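Local coordinates for putative mandelate racemase (Zymomonas mobilis, PDB 2OX4) that binds magnesium and probably acts as a dehydratase of the mandelate racemase branch of the enolase superfamily, at the interface of chains A and B and the interface of chains A and C. Coordinates in Å, arbitrary orientation; residue numbers count along the deposited sequence, not the author numbering. Chains: chain A/B/C, Putative mandelate racemase.

Contact 1: the interface of chains A and B. Residues chain A 276, 306, 309-310; chain B 276, 280, 306, 310.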
# COMPACT_ATOMS: atom_id res chain seq x y z
N LEU A 276 -16.13 3.98 -9.64
CA LEU A 276 -14.70 4.25 -9.41
C LEU A 276 -13.97 3.24 -8.51
O LEU A 276 -12.98 2.66 -8.97
CB LEU A 276 -14.47 5.70 -8.93
CG LEU A 276 -13.01 6.03 -8.56
CD1 LEU A 276 -12.10 5.99 -9.78
CD2 LEU A 276 -12.96 7.38 -7.85
N MET A 306 -14.68 5.09 -18.92
CA MET A 306 -13.76 4.80 -17.82
C MET A 306 -13.49 3.30 -17.71
O MET A 306 -12.35 2.86 -17.58
CB MET A 306 -14.33 5.37 -16.51
CG MET A 306 -13.38 5.38 -15.33
SD MET A 306 -13.93 6.44 -13.96
CE MET A 306 -15.56 5.78 -13.60
N ILE A 309 -10.83 1.57 -19.97
CA ILE A 309 -9.43 1.72 -19.51
C ILE A 309 -8.95 0.50 -18.73
O ILE A 309 -7.76 0.16 -18.71
CB ILE A 309 -9.29 2.99 -18.59
CG1 ILE A 309 -9.74 4.23 -19.35
CG2 ILE A 309 -7.85 3.21 -18.15
CD1 ILE A 309 -9.38 4.17 -20.78
N PHE A 310 -9.90 -0.14 -18.04
CA PHE A 310 -9.60 -1.21 -17.10
C PHE A 310 -9.93 -2.59 -17.69
O PHE A 310 -9.93 -3.60 -16.98
CB PHE A 310 -10.39 -0.98 -15.81
CG PHE A 310 -9.96 0.26 -15.04
CD1 PHE A 310 -8.92 0.19 -14.11
CD2 PHE A 310 -10.58 1.47 -15.25
CE1 PHE A 310 -8.52 1.34 -13.41
CE2 PHE A 310 -10.18 2.62 -14.56
CZ PHE A 310 -9.16 2.56 -13.64
N LEU B 276 -4.57 8.59 -16.58
CA LEU B 276 -4.99 7.71 -15.48
C LEU B 276 -4.03 7.69 -14.26
O LEU B 276 -4.49 7.93 -13.14
CB LEU B 276 -5.26 6.29 -15.98
CG LEU B 276 -5.57 5.26 -14.90
CD1 LEU B 276 -6.89 5.57 -14.21
CD2 LEU B 276 -5.56 3.85 -15.54
N GLU B 280 -5.09 8.80 -10.49
CA GLU B 280 -4.92 7.84 -9.40
C GLU B 280 -4.05 8.41 -8.27
O GLU B 280 -4.36 8.25 -7.09
CB GLU B 280 -4.32 6.52 -9.91
CG GLU B 280 -5.29 5.67 -10.74
CD GLU B 280 -4.65 4.40 -11.31
OE1 GLU B 280 -3.42 4.38 -11.54
OE2 GLU B 280 -5.39 3.42 -11.55
N MET B 306 -13.43 11.97 -16.62
CA MET B 306 -12.68 11.23 -15.61
C MET B 306 -12.04 12.17 -14.59
O MET B 306 -12.13 11.95 -13.38
CB MET B 306 -11.61 10.37 -16.28
CG MET B 306 -11.03 9.28 -15.40
SD MET B 306 -10.16 8.02 -16.36
CE MET B 306 -8.87 8.99 -17.15
N PHE B 310 -12.10 13.49 -9.76
CA PHE B 310 -10.96 13.69 -8.87
C PHE B 310 -10.79 15.17 -8.49
O PHE B 310 -9.73 15.56 -7.96
CB PHE B 310 -9.68 13.14 -9.52
CG PHE B 310 -9.70 11.65 -9.73
CD1 PHE B 310 -9.26 10.79 -8.74
CD2 PHE B 310 -10.18 11.12 -10.93
CE1 PHE B 310 -9.30 9.40 -8.94
CE2 PHE B 310 -10.23 9.74 -11.14
CZ PHE B 310 -9.80 8.88 -10.15
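B:Leu276 reaches across to A:Ile309 and A:Phe310, and its two methyls divide the work. Its CB lies on the helix side, 4.6 Å from A:Ile309 CG2, farther than the tips beyond it. CG is anti to the backbone N (chi1 174°), which brings the fork toward A:Ile309 and A:Phe310. From there CD2 meets A:Ile309 CG2 at 3.5 Å, the two side chains running antiparallel alongside each other. The other branch, CD1, goes to the far tip of the phenyl ring, 3.8 Å from A:Phe310 CZ, the two groups approaching at a slant. A:Ile309 CG2 also lies over one face of its neighbour's ring, offset toward the rim, and probably helps to hold that ring in place. The twin contact puts A:Leu276 CD1 3.7 Å from B:Phe310 CZ, with CD2 of the same leucine somewhat farther from that ring carbon. Between the twins the two Met306 side chains come together, A:Met306 CG lying 4.3 Å from B:Met306 SD, a looser contact than those of the leucines. The carboxylate of B:Glu280 points toward the rim of A:Phe310, but it is poorly ordered. No nitrogen or oxygen in this patch comes within bonding distance of the partner chain, and the closest packing is between leucine and isoleucine methyls and ring tips, with the two thioether side chains filling in beside them. The patch is part of a two-fold symmetric interface. It lies on the C-terminal barrel domain typical of the enolase superfamily, formed in each chain by helix 271-280, the end of helix 296-309 and the phenylalanine just beyond that end.

Contact 2: the interface of chains A and C. Residues chain A 221-222, 244-245, 248, 251; chain C 282, 309-311.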
# COMPACT_ATOMS: atom_id res chain seq x y z
N ASP A 221 -23.66 -12.92 0.64
CA ASP A 221 -22.58 -12.01 0.97
C ASP A 221 -21.30 -12.67 0.49
O ASP A 221 -21.35 -13.73 -0.13
CB ASP A 221 -22.54 -11.66 2.47
CG ASP A 221 -22.36 -12.89 3.39
OD1 ASP A 221 -21.88 -13.95 2.95
OD2 ASP A 221 -22.70 -12.77 4.59
N LEU A 222 -20.15 -12.07 0.79
CA LEU A 222 -18.91 -12.59 0.22
C LEU A 222 -18.65 -14.06 0.61
O LEU A 222 -18.17 -14.83 -0.21
CB LEU A 222 -17.72 -11.67 0.52
CG LEU A 222 -16.91 -11.75 1.80
CD1 LEU A 222 -15.75 -12.71 1.64
CD2 LEU A 222 -16.38 -10.38 2.17
N ASN A 244 -22.95 -9.83 -3.59
CA ASN A 244 -23.03 -9.30 -2.22
C ASN A 244 -23.67 -7.91 -2.18
O ASN A 244 -24.32 -7.50 -3.14
CB ASN A 244 -21.64 -9.34 -1.55
CG ASN A 244 -20.67 -8.30 -2.11
OD1 ASN A 244 -20.86 -7.78 -3.20
ND2 ASN A 244 -19.62 -8.00 -1.35
N THR A 245 -23.51 -7.21 -1.07
CA THR A 245 -23.97 -5.82 -0.98
C THR A 245 -22.86 -4.89 -1.51
O THR A 245 -21.72 -5.00 -1.08
CB THR A 245 -24.33 -5.50 0.50
OG1 THR A 245 -25.46 -6.31 0.89
CG2 THR A 245 -24.68 -4.04 0.69
N ASN A 248 -19.89 -1.50 0.59
CA ASN A 248 -18.46 -1.53 0.96
C ASN A 248 -17.70 -2.17 -0.21
O ASN A 248 -17.54 -3.39 -0.25
CB ASN A 248 -18.27 -2.32 2.29
CG ASN A 248 -16.80 -2.39 2.77
OD1 ASN A 248 -15.86 -1.92 2.13
ND2 ASN A 248 -16.61 -3.01 3.93
N LEU A 251 -15.01 -5.22 -0.44
CA LEU A 251 -15.43 -6.60 -0.25
C LEU A 251 -15.45 -7.42 -1.54
O LEU A 251 -15.16 -8.62 -1.52
CB LEU A 251 -16.78 -6.70 0.46
CG LEU A 251 -16.81 -6.09 1.87
CD1 LEU A 251 -18.21 -6.21 2.48
CD2 LEU A 251 -15.76 -6.72 2.76
N ARG C 282 -9.93 -7.97 6.56
CA ARG C 282 -11.01 -8.92 6.27
C ARG C 282 -10.59 -10.39 6.44
O ARG C 282 -10.90 -11.25 5.61
CB ARG C 282 -11.65 -8.62 4.89
CG ARG C 282 -12.95 -9.41 4.54
CD ARG C 282 -13.96 -9.39 5.67
NE ARG C 282 -15.13 -10.28 5.49
CZ ARG C 282 -15.08 -11.62 5.50
NH1 ARG C 282 -16.21 -12.32 5.40
NH2 ARG C 282 -13.93 -12.27 5.63
N ILE C 309 -20.52 -4.43 8.56
CA ILE C 309 -20.06 -3.62 7.42
C ILE C 309 -19.14 -4.42 6.51
O ILE C 309 -19.03 -4.15 5.31
CB ILE C 309 -19.25 -2.36 7.89
CG1 ILE C 309 -20.06 -1.56 8.91
CG2 ILE C 309 -18.89 -1.46 6.72
CD1 ILE C 309 -21.49 -1.49 8.57
N PHE C 310 -18.47 -5.40 7.10
CA PHE C 310 -17.45 -6.17 6.41
C PHE C 310 -17.97 -7.56 5.98
O PHE C 310 -17.19 -8.40 5.55
CB PHE C 310 -16.22 -6.31 7.31
CG PHE C 310 -15.53 -4.99 7.58
CD1 PHE C 310 -14.56 -4.51 6.72
CD2 PHE C 310 -15.88 -4.23 8.70
CE1 PHE C 310 -13.94 -3.28 6.97
CE2 PHE C 310 -15.27 -3.00 8.95
CZ PHE C 310 -14.30 -2.54 8.08
N GLU C 311 -19.29 -7.75 6.09
CA GLU C 311 -19.95 -9.04 5.77
C GLU C 311 -19.31 -10.18 6.57
O GLU C 311 -18.90 -11.23 6.04
CB GLU C 311 -20.00 -9.32 4.25
CG GLU C 311 -20.94 -8.34 3.52
CD GLU C 311 -21.01 -8.53 2.00
OE1 GLU C 311 -20.13 -9.21 1.42
OE2 GLU C 311 -21.96 -7.97 1.39
O HOH W 1 -20.66 -13.44 6.30
O HOH W 2 -24.42 -8.77 2.00
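A:Leu251 lies against C:Glu311 at the apolar centre, with its CD1 methyl 3.6 Å from CG of the glutamate, while A:Asp221 CB packs near the carboxylate carbon. This joins surfaces of two enolase-superfamily C-terminal barrel domains. Beside it, A:Leu222 and C:Arg282 meet tip to tip: CD2 of the leucine comes 3.5 Å from NE, and CD1 lies over one face of the guanidinium, toward its rim. C:Arg282 is held from its own chain, NE giving a hydrogen bond in the guanidinium plane to C:Phe310 O (2.8 Å) and NH1 another to C:Glu311 O. Farther out, the glutamate extends beyond CG (chi2 178°) and delivers its carboxylate to chain A. OE1 takes two hydrogen bonds from opposite faces of its plane, from A:Leu222 N (2.9 Å), at the start of helix 222-232, and from the amide A:Asn244 ND2 (3.1 Å). The first comes from above the carboxylate plane, the second from the syn side but tilted out of it. OE2 accepts A:Thr245 N at 3.0 Å, nearly along its C-O axis. The helix start would probably help to stabilise the negative charge, though the like charge of A:Asp221, not in contact, may partly offset this. An alanine at C:Glu311 would probably leave A:Leu222 N, A:Asn244 ND2 and A:Thr245 N without their acceptor and open a gap beside A:Leu251 CD1. A:Asn248, whose CG is anti to the backbone N (chi1 -180°), extends ND2 to C:Ile309 O in a nearly straight hydrogen bond (3.0 Å, 176° at H), from above the carbonyl plane but in its own amide plane. Waters extend the rim: water 1 links A:Asp221 OD2 with C:Glu311 O, water 2 A:Thr245 OG1 with C:Glu311 OE2.

The C-alpha centres of contact 1 and contact 2 are about 23 Å apart, and chain A takes part in both through different residues. Both nevertheless draw on Ile309 and Phe310 at the end of helix 296-309, from chain A in contact 1 and from chain C in contact 2. One copy can therefore present the side chains of this turn to one neighbour and the Ile309 carbonyl, with the following glutamate, to another. Contact 1 belongs to a two-fold interface, whereas contact 2 pairs unlike surfaces, a pattern that can close a ring. Together they could help to build the eight-chain deposited assembly, although the structure alone does not prove that it forms in solution.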